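Local coordinates for protein gamma-glutamyltranspeptidase (Streptomyces lincolnensis, PDB 6J3A) that probably acts as a gamma-glutamyltranspeptidase-like transferase of the Ntn-hydrolase superfamily, homologous to LmbA, at residues 283-291 with 304-312; 480-488 with 503-511. All coordinates share one frame; numbering follows the deposited sequence.

Contact 1: 283-291 with 304-312; sequences LQQLALLPP and LLVEGCKLA
L288 and A312 meet where two helices pack, with L288 CD2 4.3 Å from A312 CB. The same methyl lies 3.3 Å from the backbone oxygen G308 O. G308 has no side chain, so L288 can settle onto the helix backbone at this point. A312 CB also meets the inner part of two glutamines. It lies 3.7 Å from Q285 CG and 3.9 Å from Q284 CB. Past the helix end, the methyl L289 CD2 touches L305 CD2 at 3.5 Å. The ring carbon P290 CD lies 4.2 Å from the methyl L304 CD2.

Helices 280-288 and 299-319 follow each other in the chain and form a helical pair well away from the chain centre. Their short segment axes make an angle of 127° and come within 8.8 Å, so the helices cross steeply, nearer to perpendicular than to antiparallel.

The polar link is made by water. It donates to Q285 OE1 at 2.8 Å; its other bond, to L305 O, is modelled very short and is doubtful in detail. The Q285 chain is extended beyond CG (chi2 172°), which brings OE1 alongside C309 CB. Q285 NE2 donates to V281 O, one turn back. Q284 bonds instead to Y320 and D315. R341 reaches L288 O from helix 334-341.

Contact 2: 480-488 with 503-511; sequences RTTLTPSIA and GDQQDQWQL
T484 donates its hydroxyl to D507, OG1 to OD2 at 2.7 Å. The two side chains come from opposite directions. The hydroxyl meets OD2 on its syn side, 27° out of the carboxylate plane. T484 OG1 stands opposite the backbone N (chi1 177°), and CG2 takes the position between N and the carbonyl carbon. That methyl packs 3.6 Å from Q506 CB and 3.2 Å from D507 OD2. K272, outside both segments, completes this polar cluster. Its NZ makes a salt bridge with D507 OD1 and also reaches T484 OG1, P485 O and S486 OG; its three N-H serve all four. The ammonium would probably help hold D507 ionised in this buried place. The carboxamide of Q510 lies nearby, between T484 O and S486 OG.

The chain here leads into strand 486-490, pairs back through strand 493-499, and then forms helix 506-519. This helix covers its own hairpin, as expected for the layered alpha-beta-beta-alpha architecture of Ntn hydrolases.

The end at T482 is looser, though also buried. T482 CB rests 3.5 Å from G503 O, and T482 CG2 lies 3.7 Å from D504 OD1. A water bonds to T482 OG1 at 2.8 Å and accepts a weak bond from G503 N. The D504 carboxylate has its firm partners outside the two segments: R316 at OD1 and S546 N at OD2. R480 NH2 stays 5.0 Å from D504 OD1, and R480 forms a salt bridge with E317. Within 503-511, Q508 NE2 donates to D504 O almost straight, at 174°.

In the fold
Contact 1 closes before contact 2 opens along the chain. Their centres lie about 14 Å apart. Contact 2 lies deep in the fold, its centre about 7 Å from the centre of the chain; contact 1 lies farther out, at about 21 Å. Helix 506-519 joins them. It faces the 480-488 segment in contact 2 and also packs against both helices of contact 1. Q285 NE2 probably bonds to D507 O, and L286 CD2 meets L511 CD1 at 4.0 Å. C309 SG lies 3.5 Å from Q508 OE1. Helix 299-319 also carries R316 and E317, partners of D504 and R480. The helical pair thus packs on helix 506-519, farther from the chain centre than contact 2.

Contact 1: 283-291 with 304-312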
ATOM      1  N   LEU A 283       8.519  28.318  -2.818  1.00 29.80           N
ATOM      2  CA  LEU A 283       7.961  29.511  -2.197  1.00 29.01           C
ATOM      3  C   LEU A 283       7.877  30.680  -3.209  1.00 28.77           C
ATOM      4  O   LEU A 283       6.869  31.380  -3.263  1.00 29.50           O
ATOM      5  CB  LEU A 283       8.763  29.897  -0.939  1.00 28.06           C
ATOM      6  CG  LEU A 283       9.043  28.826   0.136  1.00 27.57           C
ATOM      7  CD1 LEU A 283       9.839  29.347   1.325  1.00 27.23           C
ATOM      8  CD2 LEU A 283       7.740  28.259   0.643  1.00 28.32           C
ATOM      9  N   GLN A 284       8.914  30.861  -4.025  1.00 28.93           N
ATOM     10  CA  GLN A 284       8.907  31.899  -5.075  1.00 29.68           C
ATOM     11  C   GLN A 284       7.818  31.667  -6.112  1.00 30.59           C
ATOM     12  O   GLN A 284       7.217  32.613  -6.612  1.00 31.95           O
ATOM     13  CB  GLN A 284      10.268  32.001  -5.773  1.00 28.90           C
ATOM     14  CG  GLN A 284      11.306  32.774  -4.969  1.00 28.75           C
ATOM     15  CD  GLN A 284      12.411  33.372  -5.809  1.00 28.74           C
ATOM     16  OE1 GLN A 284      13.585  33.125  -5.552  1.00 29.28           O
ATOM     17  NE2 GLN A 284      12.044  34.167  -6.819  1.00 28.03           N
ATOM     18  N   GLN A 285       7.565  30.404  -6.425  1.00 32.05           N
ATOM     19  CA  GLN A 285       6.476  30.054  -7.335  1.00 32.95           C
ATOM     20  C   GLN A 285       5.093  30.423  -6.784  1.00 32.40           C
ATOM     21  O   GLN A 285       4.213  30.839  -7.542  1.00 31.96           O
ATOM     22  CB  GLN A 285       6.542  28.574  -7.696  1.00 33.32           C
ATOM     23  CG  GLN A 285       7.660  28.253  -8.675  1.00 33.94           C
ATOM     24  CD  GLN A 285       7.839  26.760  -8.870  1.00 33.69           C
ATOM     25  OE1 GLN A 285       7.183  26.156  -9.708  1.00 34.04           O
ATOM     26  NE2 GLN A 285       8.727  26.161  -8.091  1.00 32.72           N
ATOM     27  N   LEU A 286       4.932  30.282  -5.469  1.00 31.77           N
ATOM     28  CA  LEU A 286       3.690  30.622  -4.771  1.00 31.75           C
ATOM     29  C   LEU A 286       3.484  32.123  -4.704  1.00 31.98           C
ATOM     30  O   LEU A 286       2.371  32.616  -4.927  1.00 32.95           O
ATOM     31  CB  LEU A 286       3.715  30.076  -3.339  1.00 31.49           C
ATOM     32  CG  LEU A 286       3.581  28.574  -3.146  1.00 30.80           C
ATOM     33  CD1 LEU A 286       3.823  28.219  -1.690  1.00 30.75           C
ATOM     34  CD2 LEU A 286       2.206  28.105  -3.576  1.00 31.20           C
ATOM     35  N   ALA A 287       4.562  32.837  -4.373  1.00 30.40           N
ATOM     36  CA  ALA A 287       4.568  34.303  -4.390  1.00 29.92           C
ATOM     37  C   ALA A 287       4.267  34.918  -5.762  1.00 29.19           C
ATOM     38  O   ALA A 287       3.743  36.022  -5.852  1.00 29.39           O
ATOM     39  CB  ALA A 287       5.894  34.817  -3.879  1.00 29.72           C
ATOM     40  N   LEU A 288       4.595  34.196  -6.820  1.00 29.75           N
ATOM     41  CA  LEU A 288       4.318  34.644  -8.189  1.00 31.20           C
ATOM     42  C   LEU A 288       2.847  34.620  -8.561  1.00 31.73           C
ATOM     43  O   LEU A 288       2.421  35.365  -9.444  1.00 32.06           O
ATOM     44  CB  LEU A 288       5.104  33.792  -9.207  1.00 31.07           C
ATOM     45  CG  LEU A 288       6.293  34.367  -9.993  1.00 31.33           C
ATOM     46  CD1 LEU A 288       6.782  35.716  -9.514  1.00 31.43           C
ATOM     47  CD2 LEU A 288       7.447  33.372  -9.992  1.00 32.10           C
ATOM     48  N   LEU A 289       2.076  33.771  -7.895  1.00 32.04           N
ATOM     49  CA  LEU A 289       0.716  33.503  -8.322  1.00 32.57           C
ATOM     50  C   LEU A 289      -0.195  34.705  -8.095  1.00 32.68           C
ATOM     51  O   LEU A 289      -0.036  35.412  -7.107  1.00 32.20           O
ATOM     52  CB  LEU A 289       0.167  32.289  -7.573  1.00 32.26           C
ATOM     53  CG  LEU A 289       0.911  30.968  -7.812  1.00 31.60           C
ATOM     54  CD1 LEU A 289       0.488  29.928  -6.780  1.00 31.61           C
ATOM     55  CD2 LEU A 289       0.708  30.448  -9.231  1.00 30.92           C
ATOM     56  N   PRO A 290      -1.140  34.950  -9.023  1.00 33.39           N
ATOM     57  CA  PRO A 290      -2.179  35.918  -8.707  1.00 34.05           C
ATOM     58  C   PRO A 290      -3.174  35.352  -7.684  1.00 34.75           C
ATOM     59  O   PRO A 290      -3.243  34.135  -7.484  1.00 33.36           O
ATOM     60  CB  PRO A 290      -2.864  36.162 -10.058  1.00 33.97           C
ATOM     61  CG  PRO A 290      -2.617  34.931 -10.850  1.00 33.89           C
ATOM     62  CD  PRO A 290      -1.293  34.398 -10.384  1.00 34.07           C
ATOM     63  N   PRO A 291      -3.954  36.233  -7.038  1.00 37.00           N
ATOM     64  CA  PRO A 291      -4.949  35.746  -6.077  1.00 37.75           C
ATOM     65  C   PRO A 291      -6.042  34.870  -6.700  1.00 38.05           C
ATOM     66  O   PRO A 291      -6.555  33.976  -6.029  1.00 38.35           O
ATOM     67  CB  PRO A 291      -5.536  37.035  -5.485  1.00 38.53           C
ATOM     68  CG  PRO A 291      -5.156  38.137  -6.418  1.00 38.30           C
ATOM     69  CD  PRO A 291      -3.895  37.706  -7.094  1.00 38.30           C
ATOM     70  N   LEU A 304       0.359  28.929 -16.854  1.00 31.77           N
ATOM     71  CA  LEU A 304       0.651  29.873 -15.772  1.00 32.98           C
ATOM     72  C   LEU A 304       1.739  29.379 -14.823  1.00 32.50           C
ATOM     73  O   LEU A 304       2.641  30.131 -14.474  1.00 31.14           O
ATOM     74  CB  LEU A 304      -0.621  30.181 -14.967  1.00 33.39           C
ATOM     75  CG  LEU A 304      -0.420  31.063 -13.730  1.00 33.83           C
ATOM     76  CD1 LEU A 304      -0.063  32.486 -14.140  1.00 33.95           C
ATOM     77  CD2 LEU A 304      -1.644  31.051 -12.834  1.00 33.71           C
ATOM     78  N   LEU A 305       1.623  28.123 -14.400  1.00 33.23           N
ATOM     79  CA  LEU A 305       2.596  27.504 -13.505  1.00 33.52           C
ATOM     80  C   LEU A 305       3.956  27.244 -14.141  1.00 34.62           C
ATOM     81  O   LEU A 305       4.974  27.308 -13.449  1.00 33.38           O
ATOM     82  CB  LEU A 305       2.040  26.195 -12.943  1.00 33.27           C
ATOM     83  CG  LEU A 305       0.798  26.313 -12.050  1.00 33.63           C
ATOM     84  CD1 LEU A 305       0.466  24.977 -11.398  1.00 33.39           C
ATOM     85  CD2 LEU A 305       0.929  27.387 -10.983  1.00 34.03           C
ATOM     86  N   VAL A 306       3.971  26.925 -15.438  1.00 35.92           N
ATOM     87  CA  VAL A 306       5.226  26.646 -16.163  1.00 36.30           C
ATOM     88  C   VAL A 306       6.060  27.933 -16.276  1.00 35.62           C
ATOM     89  O   VAL A 306       7.230  27.989 -15.876  1.00 32.67           O
ATOM     90  CB  VAL A 306       4.942  26.010 -17.552  1.00 37.31           C
ATOM     91  CG1 VAL A 306       6.195  25.943 -18.430  1.00 37.82           C
ATOM     92  CG2 VAL A 306       4.360  24.613 -17.378  1.00 36.46           C
ATOM     93  N   GLU A 307       5.432  28.970 -16.809  1.00 35.37           N
ATOM     94  CA  GLU A 307       6.089  30.267 -16.938  1.00 35.21           C
ATOM     95  C   GLU A 307       6.549  30.810 -15.578  1.00 33.68           C
ATOM     96  O   GLU A 307       7.665  31.311 -15.452  1.00 33.77           O
ATOM     97  CB  GLU A 307       5.170  31.264 -17.659  1.00 34.92           C
ATOM     98  CG  GLU A 307       4.842  30.871 -19.095  1.00 34.50           C
ATOM     99  CD  GLU A 307       6.081  30.480 -19.861  1.00 35.23           C
ATOM    100  OE1 GLU A 307       6.302  29.264 -20.034  1.00 33.98           O
ATOM    101  OE2 GLU A 307       6.855  31.391 -20.239  1.00 36.15           O
ATOM    102  N   GLY A 308       5.697  30.685 -14.571  1.00 31.78           N
ATOM    103  CA  GLY A 308       6.054  31.080 -13.209  1.00 31.58           C
ATOM    104  C   GLY A 308       7.247  30.308 -12.672  1.00 31.59           C
ATOM    105  O   GLY A 308       8.153  30.886 -12.076  1.00 31.28           O
ATOM    106  N   CYS A 309       7.250  28.997 -12.906  1.00 32.75           N
ATOM    107  CA  CYS A 309       8.379  28.135 -12.553  1.00 32.08           C
ATOM    108  C   CYS A 309       9.695  28.552 -13.229  1.00 32.75           C
ATOM    109  O   CYS A 309      10.736  28.611 -12.565  1.00 32.27           O
ATOM    110  CB  CYS A 309       8.056  26.690 -12.889  1.00 31.39           C
ATOM    111  SG  CYS A 309       9.437  25.572 -12.599  1.00 31.11           S
ATOM    112  N   LYS A 310       9.641  28.845 -14.531  1.00 33.16           N
ATOM    113  CA  LYS A 310      10.813  29.357 -15.267  1.00 33.72           C
ATOM    114  C   LYS A 310      11.411  30.594 -14.596  1.00 33.43           C
ATOM    115  O   LYS A 310      12.613  30.665 -14.370  1.00 33.94           O
ATOM    116  CB  LYS A 310      10.465  29.651 -16.742  1.00 34.76           C
ATOM    117  CG  LYS A 310      10.677  28.445 -17.661  1.00 35.81           C
ATOM    118  CD  LYS A 310       9.455  28.040 -18.471  1.00 36.06           C
ATOM    119  CE  LYS A 310       9.554  28.408 -19.929  1.00 36.54           C
ATOM    120  NZ  LYS A 310       8.472  27.728 -20.697  1.00 37.19           N
ATOM    121  N   LEU A 311      10.556  31.547 -14.251  1.00 33.23           N
ATOM    122  CA  LEU A 311      11.000  32.784 -13.623  1.00 32.33           C
ATOM    123  C   LEU A 311      11.562  32.539 -12.228  1.00 31.84           C
ATOM    124  O   LEU A 311      12.514  33.198 -11.828  1.00 33.09           O
ATOM    125  CB  LEU A 311       9.853  33.796 -13.555  1.00 32.67           C
ATOM    126  CG  LEU A 311       9.217  34.231 -14.884  1.00 32.59           C
ATOM    127  CD1 LEU A 311       7.967  35.052 -14.626  1.00 32.45           C
ATOM    128  CD2 LEU A 311      10.193  35.014 -15.746  1.00 32.81           C
ATOM    129  N   ALA A 312      10.975  31.608 -11.481  1.00 31.06           N
ATOM    130  CA  ALA A 312      11.489  31.287 -10.143  1.00 30.32           C
ATOM    131  C   ALA A 312      12.823  30.559 -10.233  1.00 30.00           C
ATOM    132  O   ALA A 312      13.697  30.788  -9.409  1.00 30.66           O
ATOM    133  CB  ALA A 312      10.486  30.469  -9.344  1.00 29.82           C
TER
HETATM  134  O   HOH W   1       5.016  27.507 -10.953  1.00 37.50           O

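Contact 2: 480-488 with 503-511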
ATOM      1  N   ARG A 480      24.811  24.271  -3.711  1.00 32.35           N
ATOM      2  CA  ARG A 480      23.406  24.553  -3.895  1.00 32.86           C
ATOM      3  C   ARG A 480      22.680  23.251  -4.218  1.00 32.51           C
ATOM      4  O   ARG A 480      22.728  22.767  -5.347  1.00 35.44           O
ATOM      5  CB  ARG A 480      23.230  25.581  -4.998  1.00 33.96           C
ATOM      6  CG  ARG A 480      21.891  26.275  -4.981  1.00 35.30           C
ATOM      7  CD  ARG A 480      21.086  25.865  -6.182  1.00 37.37           C
ATOM      8  NE  ARG A 480      21.568  26.511  -7.398  1.00 39.28           N
ATOM      9  CZ  ARG A 480      21.532  25.983  -8.623  1.00 41.76           C
ATOM     10  NH1 ARG A 480      21.995  26.699  -9.642  1.00 43.03           N
ATOM     11  NH2 ARG A 480      21.065  24.746  -8.845  1.00 42.27           N
ATOM     12  N   THR A 481      21.998  22.698  -3.217  1.00 30.27           N
ATOM     13  CA  THR A 481      21.528  21.300  -3.258  1.00 27.92           C
ATOM     14  C   THR A 481      20.074  21.195  -3.735  1.00 27.52           C
ATOM     15  O   THR A 481      19.241  22.049  -3.394  1.00 26.63           O
ATOM     16  CB  THR A 481      21.747  20.609  -1.887  1.00 27.14           C
ATOM     17  OG1 THR A 481      21.541  19.200  -2.010  1.00 26.65           O
ATOM     18  CG2 THR A 481      20.848  21.163  -0.789  1.00 26.10           C
ATOM     19  N   THR A 482      19.781  20.166  -4.539  1.00 26.90           N
ATOM     20  CA  THR A 482      18.414  19.947  -5.062  1.00 26.89           C
ATOM     21  C   THR A 482      17.428  19.381  -4.025  1.00 27.10           C
ATOM     22  O   THR A 482      16.215  19.448  -4.218  1.00 25.88           O
ATOM     23  CB  THR A 482      18.398  19.027  -6.296  1.00 26.31           C
ATOM     24  OG1 THR A 482      19.214  17.875  -6.051  1.00 26.29           O
ATOM     25  CG2 THR A 482      18.903  19.779  -7.513  1.00 26.35           C
ATOM     26  N   LEU A 483      17.967  18.853  -2.928  1.00 26.90           N
ATOM     27  CA  LEU A 483      17.200  18.162  -1.898  1.00 26.75           C
ATOM     28  C   LEU A 483      16.325  19.144  -1.139  1.00 26.65           C
ATOM     29  O   LEU A 483      16.828  20.087  -0.531  1.00 27.25           O
ATOM     30  CB  LEU A 483      18.151  17.458  -0.930  1.00 27.34           C
ATOM     31  CG  LEU A 483      19.280  16.637  -1.586  1.00 27.46           C
ATOM     32  CD1 LEU A 483      20.010  15.833  -0.521  1.00 27.43           C
ATOM     33  CD2 LEU A 483      18.791  15.756  -2.741  1.00 27.60           C
ATOM     34  N   THR A 484      15.017  18.897  -1.154  1.00 25.69           N
ATOM     35  CA  THR A 484      14.062  19.885  -0.714  1.00 24.33           C
ATOM     36  C   THR A 484      12.752  19.283  -0.202  1.00 24.12           C
ATOM     37  O   THR A 484      11.739  19.257  -0.913  1.00 23.79           O
ATOM     38  CB  THR A 484      13.811  20.933  -1.819  1.00 24.03           C
ATOM     39  OG1 THR A 484      12.804  21.842  -1.376  1.00 23.06           O
ATOM     40  CG2 THR A 484      13.406  20.291  -3.157  1.00 23.81           C
ATOM     41  N   PRO A 485      12.752  18.835   1.063  1.00 23.89           N
ATOM     42  CA  PRO A 485      11.493  18.389   1.667  1.00 24.14           C
ATOM     43  C   PRO A 485      10.565  19.561   1.998  1.00 24.05           C
ATOM     44  O   PRO A 485      10.989  20.721   1.964  1.00 24.06           O
ATOM     45  CB  PRO A 485      11.941  17.668   2.947  1.00 24.15           C
ATOM     46  CG  PRO A 485      13.267  18.252   3.282  1.00 24.21           C
ATOM     47  CD  PRO A 485      13.873  18.800   2.020  1.00 24.30           C
ATOM     48  N   SER A 486       9.320  19.244   2.337  1.00 23.66           N
ATOM     49  CA  SER A 486       8.297  20.250   2.640  1.00 24.42           C
ATOM     50  C   SER A 486       7.511  19.883   3.880  1.00 24.48           C
ATOM     51  O   SER A 486       7.302  18.698   4.179  1.00 24.47           O
ATOM     52  CB  SER A 486       7.301  20.387   1.487  1.00 24.71           C
ATOM     53  OG  SER A 486       7.961  20.563   0.247  1.00 25.12           O
ATOM     54  N   ILE A 487       7.096  20.913   4.605  1.00 24.22           N
ATOM     55  CA  ILE A 487       6.051  20.794   5.607  1.00 25.01           C
ATOM     56  C   ILE A 487       5.055  21.927   5.359  1.00 25.34           C
ATOM     57  O   ILE A 487       5.445  23.072   5.153  1.00 25.33           O
ATOM     58  CB  ILE A 487       6.620  20.802   7.047  1.00 25.06           C
ATOM     59  CG1 ILE A 487       7.282  19.452   7.344  1.00 25.39           C
ATOM     60  CG2 ILE A 487       5.512  21.079   8.064  1.00 24.95           C
ATOM     61  CD1 ILE A 487       7.791  19.268   8.760  1.00 25.99           C
ATOM     62  N   ALA A 488       3.766  21.605   5.365  1.00 26.82           N
ATOM     63  CA  ALA A 488       2.727  22.619   5.161  1.00 28.43           C
ATOM     64  C   ALA A 488       1.920  22.820   6.422  1.00 29.55           C
ATOM     65  O   ALA A 488       1.531  21.862   7.076  1.00 29.69           O
ATOM     66  CB  ALA A 488       1.812  22.258   4.004  1.00 28.38           C
ATOM     67  N   GLY A 503      15.709  15.540  -8.530  1.00 28.74           N
ATOM     68  CA  GLY A 503      16.622  16.627  -8.890  1.00 28.62           C
ATOM     69  C   GLY A 503      15.980  17.990  -9.083  1.00 28.94           C
ATOM     70  O   GLY A 503      15.429  18.573  -8.149  1.00 28.58           O
ATOM     71  N   ASP A 504      16.042  18.485 -10.317  1.00 29.85           N
ATOM     72  CA  ASP A 504      15.463  19.787 -10.666  1.00 30.80           C
ATOM     73  C   ASP A 504      13.946  19.760 -10.820  1.00 30.84           C
ATOM     74  O   ASP A 504      13.312  20.812 -10.921  1.00 31.93           O
ATOM     75  CB  ASP A 504      16.111  20.337 -11.939  1.00 30.63           C
ATOM     76  CG  ASP A 504      17.568  20.669 -11.739  1.00 30.68           C
ATOM     77  OD1 ASP A 504      17.915  21.293 -10.714  1.00 31.45           O
ATOM     78  OD2 ASP A 504      18.378  20.288 -12.601  1.00 31.13           O
ATOM     79  N   GLN A 505      13.369  18.566 -10.836  1.00 31.29           N
ATOM     80  CA  GLN A 505      11.918  18.416 -10.826  1.00 31.77           C
ATOM     81  C   GLN A 505      11.296  18.429  -9.417  1.00 30.64           C
ATOM     82  O   GLN A 505      10.084  18.625  -9.307  1.00 30.79           O
ATOM     83  CB  GLN A 505      11.507  17.142 -11.570  1.00 32.87           C
ATOM     84  CG  GLN A 505      11.901  17.109 -13.045  1.00 33.57           C
ATOM     85  CD  GLN A 505      13.314  16.581 -13.295  1.00 33.78           C
ATOM     86  OE1 GLN A 505      13.552  15.377 -13.268  1.00 33.02           O
ATOM     87  NE2 GLN A 505      14.249  17.486 -13.559  1.00 34.95           N
ATOM     88  N   GLN A 506      12.105  18.249  -8.362  1.00 29.05           N
ATOM     89  CA  GLN A 506      11.603  18.104  -6.978  1.00 28.13           C
ATOM     90  C   GLN A 506      10.584  19.163  -6.557  1.00 27.92           C
ATOM     91  O   GLN A 506       9.468  18.826  -6.158  1.00 27.42           O
ATOM     92  CB  GLN A 506      12.752  18.126  -5.966  1.00 27.77           C
ATOM     93  CG  GLN A 506      13.559  16.847  -5.882  1.00 27.40           C
ATOM     94  CD  GLN A 506      14.232  16.648  -4.535  1.00 28.07           C
ATOM     95  OE1 GLN A 506      15.336  16.095  -4.457  1.00 30.22           O
ATOM     96  NE2 GLN A 506      13.567  17.065  -3.468  1.00 26.15           N
ATOM     97  N   ASP A 507      10.982  20.433  -6.636  1.00 27.55           N
ATOM     98  CA  ASP A 507      10.087  21.541  -6.288  1.00 28.02           C
ATOM     99  C   ASP A 507       9.244  22.068  -7.459  1.00 28.93           C
ATOM    100  O   ASP A 507       8.649  23.143  -7.348  1.00 30.59           O
ATOM    101  CB  ASP A 507      10.859  22.704  -5.645  1.00 27.99           C
ATOM    102  CG  ASP A 507      11.023  22.553  -4.143  1.00 27.39           C
ATOM    103  OD1 ASP A 507      10.209  21.869  -3.483  1.00 26.27           O
ATOM    104  OD2 ASP A 507      11.982  23.158  -3.620  1.00 26.55           O
ATOM    105  N   GLN A 508       9.206  21.344  -8.573  1.00 27.74           N
ATOM    106  CA  GLN A 508       8.168  21.554  -9.580  1.00 28.20           C
ATOM    107  C   GLN A 508       7.015  20.609  -9.241  1.00 28.64           C
ATOM    108  O   GLN A 508       5.850  21.007  -9.082  1.00 28.49           O
ATOM    109  CB  GLN A 508       8.695  21.269 -10.988  1.00 27.86           C
ATOM    110  CG  GLN A 508       9.976  22.003 -11.355  1.00 27.76           C
ATOM    111  CD  GLN A 508      10.308  21.872 -12.836  1.00 28.48           C
ATOM    112  OE1 GLN A 508       9.479  22.197 -13.697  1.00 28.79           O
ATOM    113  NE2 GLN A 508      11.519  21.389 -13.144  1.00 27.56           N
ATOM    114  N   TRP A 509       7.367  19.342  -9.110  1.00 29.33           N
ATOM    115  CA  TRP A 509       6.400  18.304  -8.824  1.00 29.90           C
ATOM    116  C   TRP A 509       5.678  18.569  -7.512  1.00 29.95           C
ATOM    117  O   TRP A 509       4.461  18.424  -7.438  1.00 31.21           O
ATOM    118  CB  TRP A 509       7.096  16.941  -8.791  1.00 29.20           C
ATOM    119  CG  TRP A 509       7.508  16.410 -10.144  1.00 28.10           C
ATOM    120  CD1 TRP A 509       6.977  16.725 -11.377  1.00 27.75           C
ATOM    121  CD2 TRP A 509       8.506  15.419 -10.385  1.00 28.06           C
ATOM    122  NE1 TRP A 509       7.617  16.011 -12.368  1.00 27.53           N
ATOM    123  CE2 TRP A 509       8.550  15.193 -11.785  1.00 27.53           C
ATOM    124  CE3 TRP A 509       9.382  14.700  -9.549  1.00 27.83           C
ATOM    125  CZ2 TRP A 509       9.437  14.287 -12.364  1.00 27.32           C
ATOM    126  CZ3 TRP A 509      10.248  13.791 -10.120  1.00 27.05           C
ATOM    127  CH2 TRP A 509      10.277  13.597 -11.519  1.00 27.79           C
ATOM    128  N   GLN A 510       6.436  18.977  -6.499  1.00 29.51           N
ATOM    129  CA  GLN A 510       5.862  19.319  -5.202  1.00 29.54           C
ATOM    130  C   GLN A 510       4.926  20.516  -5.276  1.00 30.87           C
ATOM    131  O   GLN A 510       3.881  20.507  -4.626  1.00 31.76           O
ATOM    132  CB  GLN A 510       6.950  19.591  -4.164  1.00 28.62           C
ATOM    133  CG  GLN A 510       7.505  18.341  -3.532  1.00 27.88           C
ATOM    134  CD  GLN A 510       8.712  18.616  -2.666  1.00 28.63           C
ATOM    135  OE1 GLN A 510       9.827  18.845  -3.171  1.00 29.84           O
ATOM    136  NE2 GLN A 510       8.509  18.587  -1.349  1.00 27.31           N
ATOM    137  N   LEU A 511       5.302  21.547  -6.039  1.00 31.51           N
ATOM    138  CA  LEU A 511       4.408  22.687  -6.243  1.00 31.29           C
ATOM    139  C   LEU A 511       3.087  22.230  -6.850  1.00 29.76           C
ATOM    140  O   LEU A 511       2.025  22.629  -6.381  1.00 28.31           O
ATOM    141  CB  LEU A 511       5.015  23.770  -7.136  1.00 32.50           C
ATOM    142  CG  LEU A 511       4.013  24.941  -7.269  1.00 33.80           C
ATOM    143  CD1 LEU A 511       4.274  26.000  -6.216  1.00 34.27           C
ATOM    144  CD2 LEU A 511       3.980  25.531  -8.667  1.00 34.30           C
TER
HETATM  145  O   HOH W   2      17.838  15.468  -6.150  1.00  8.04           O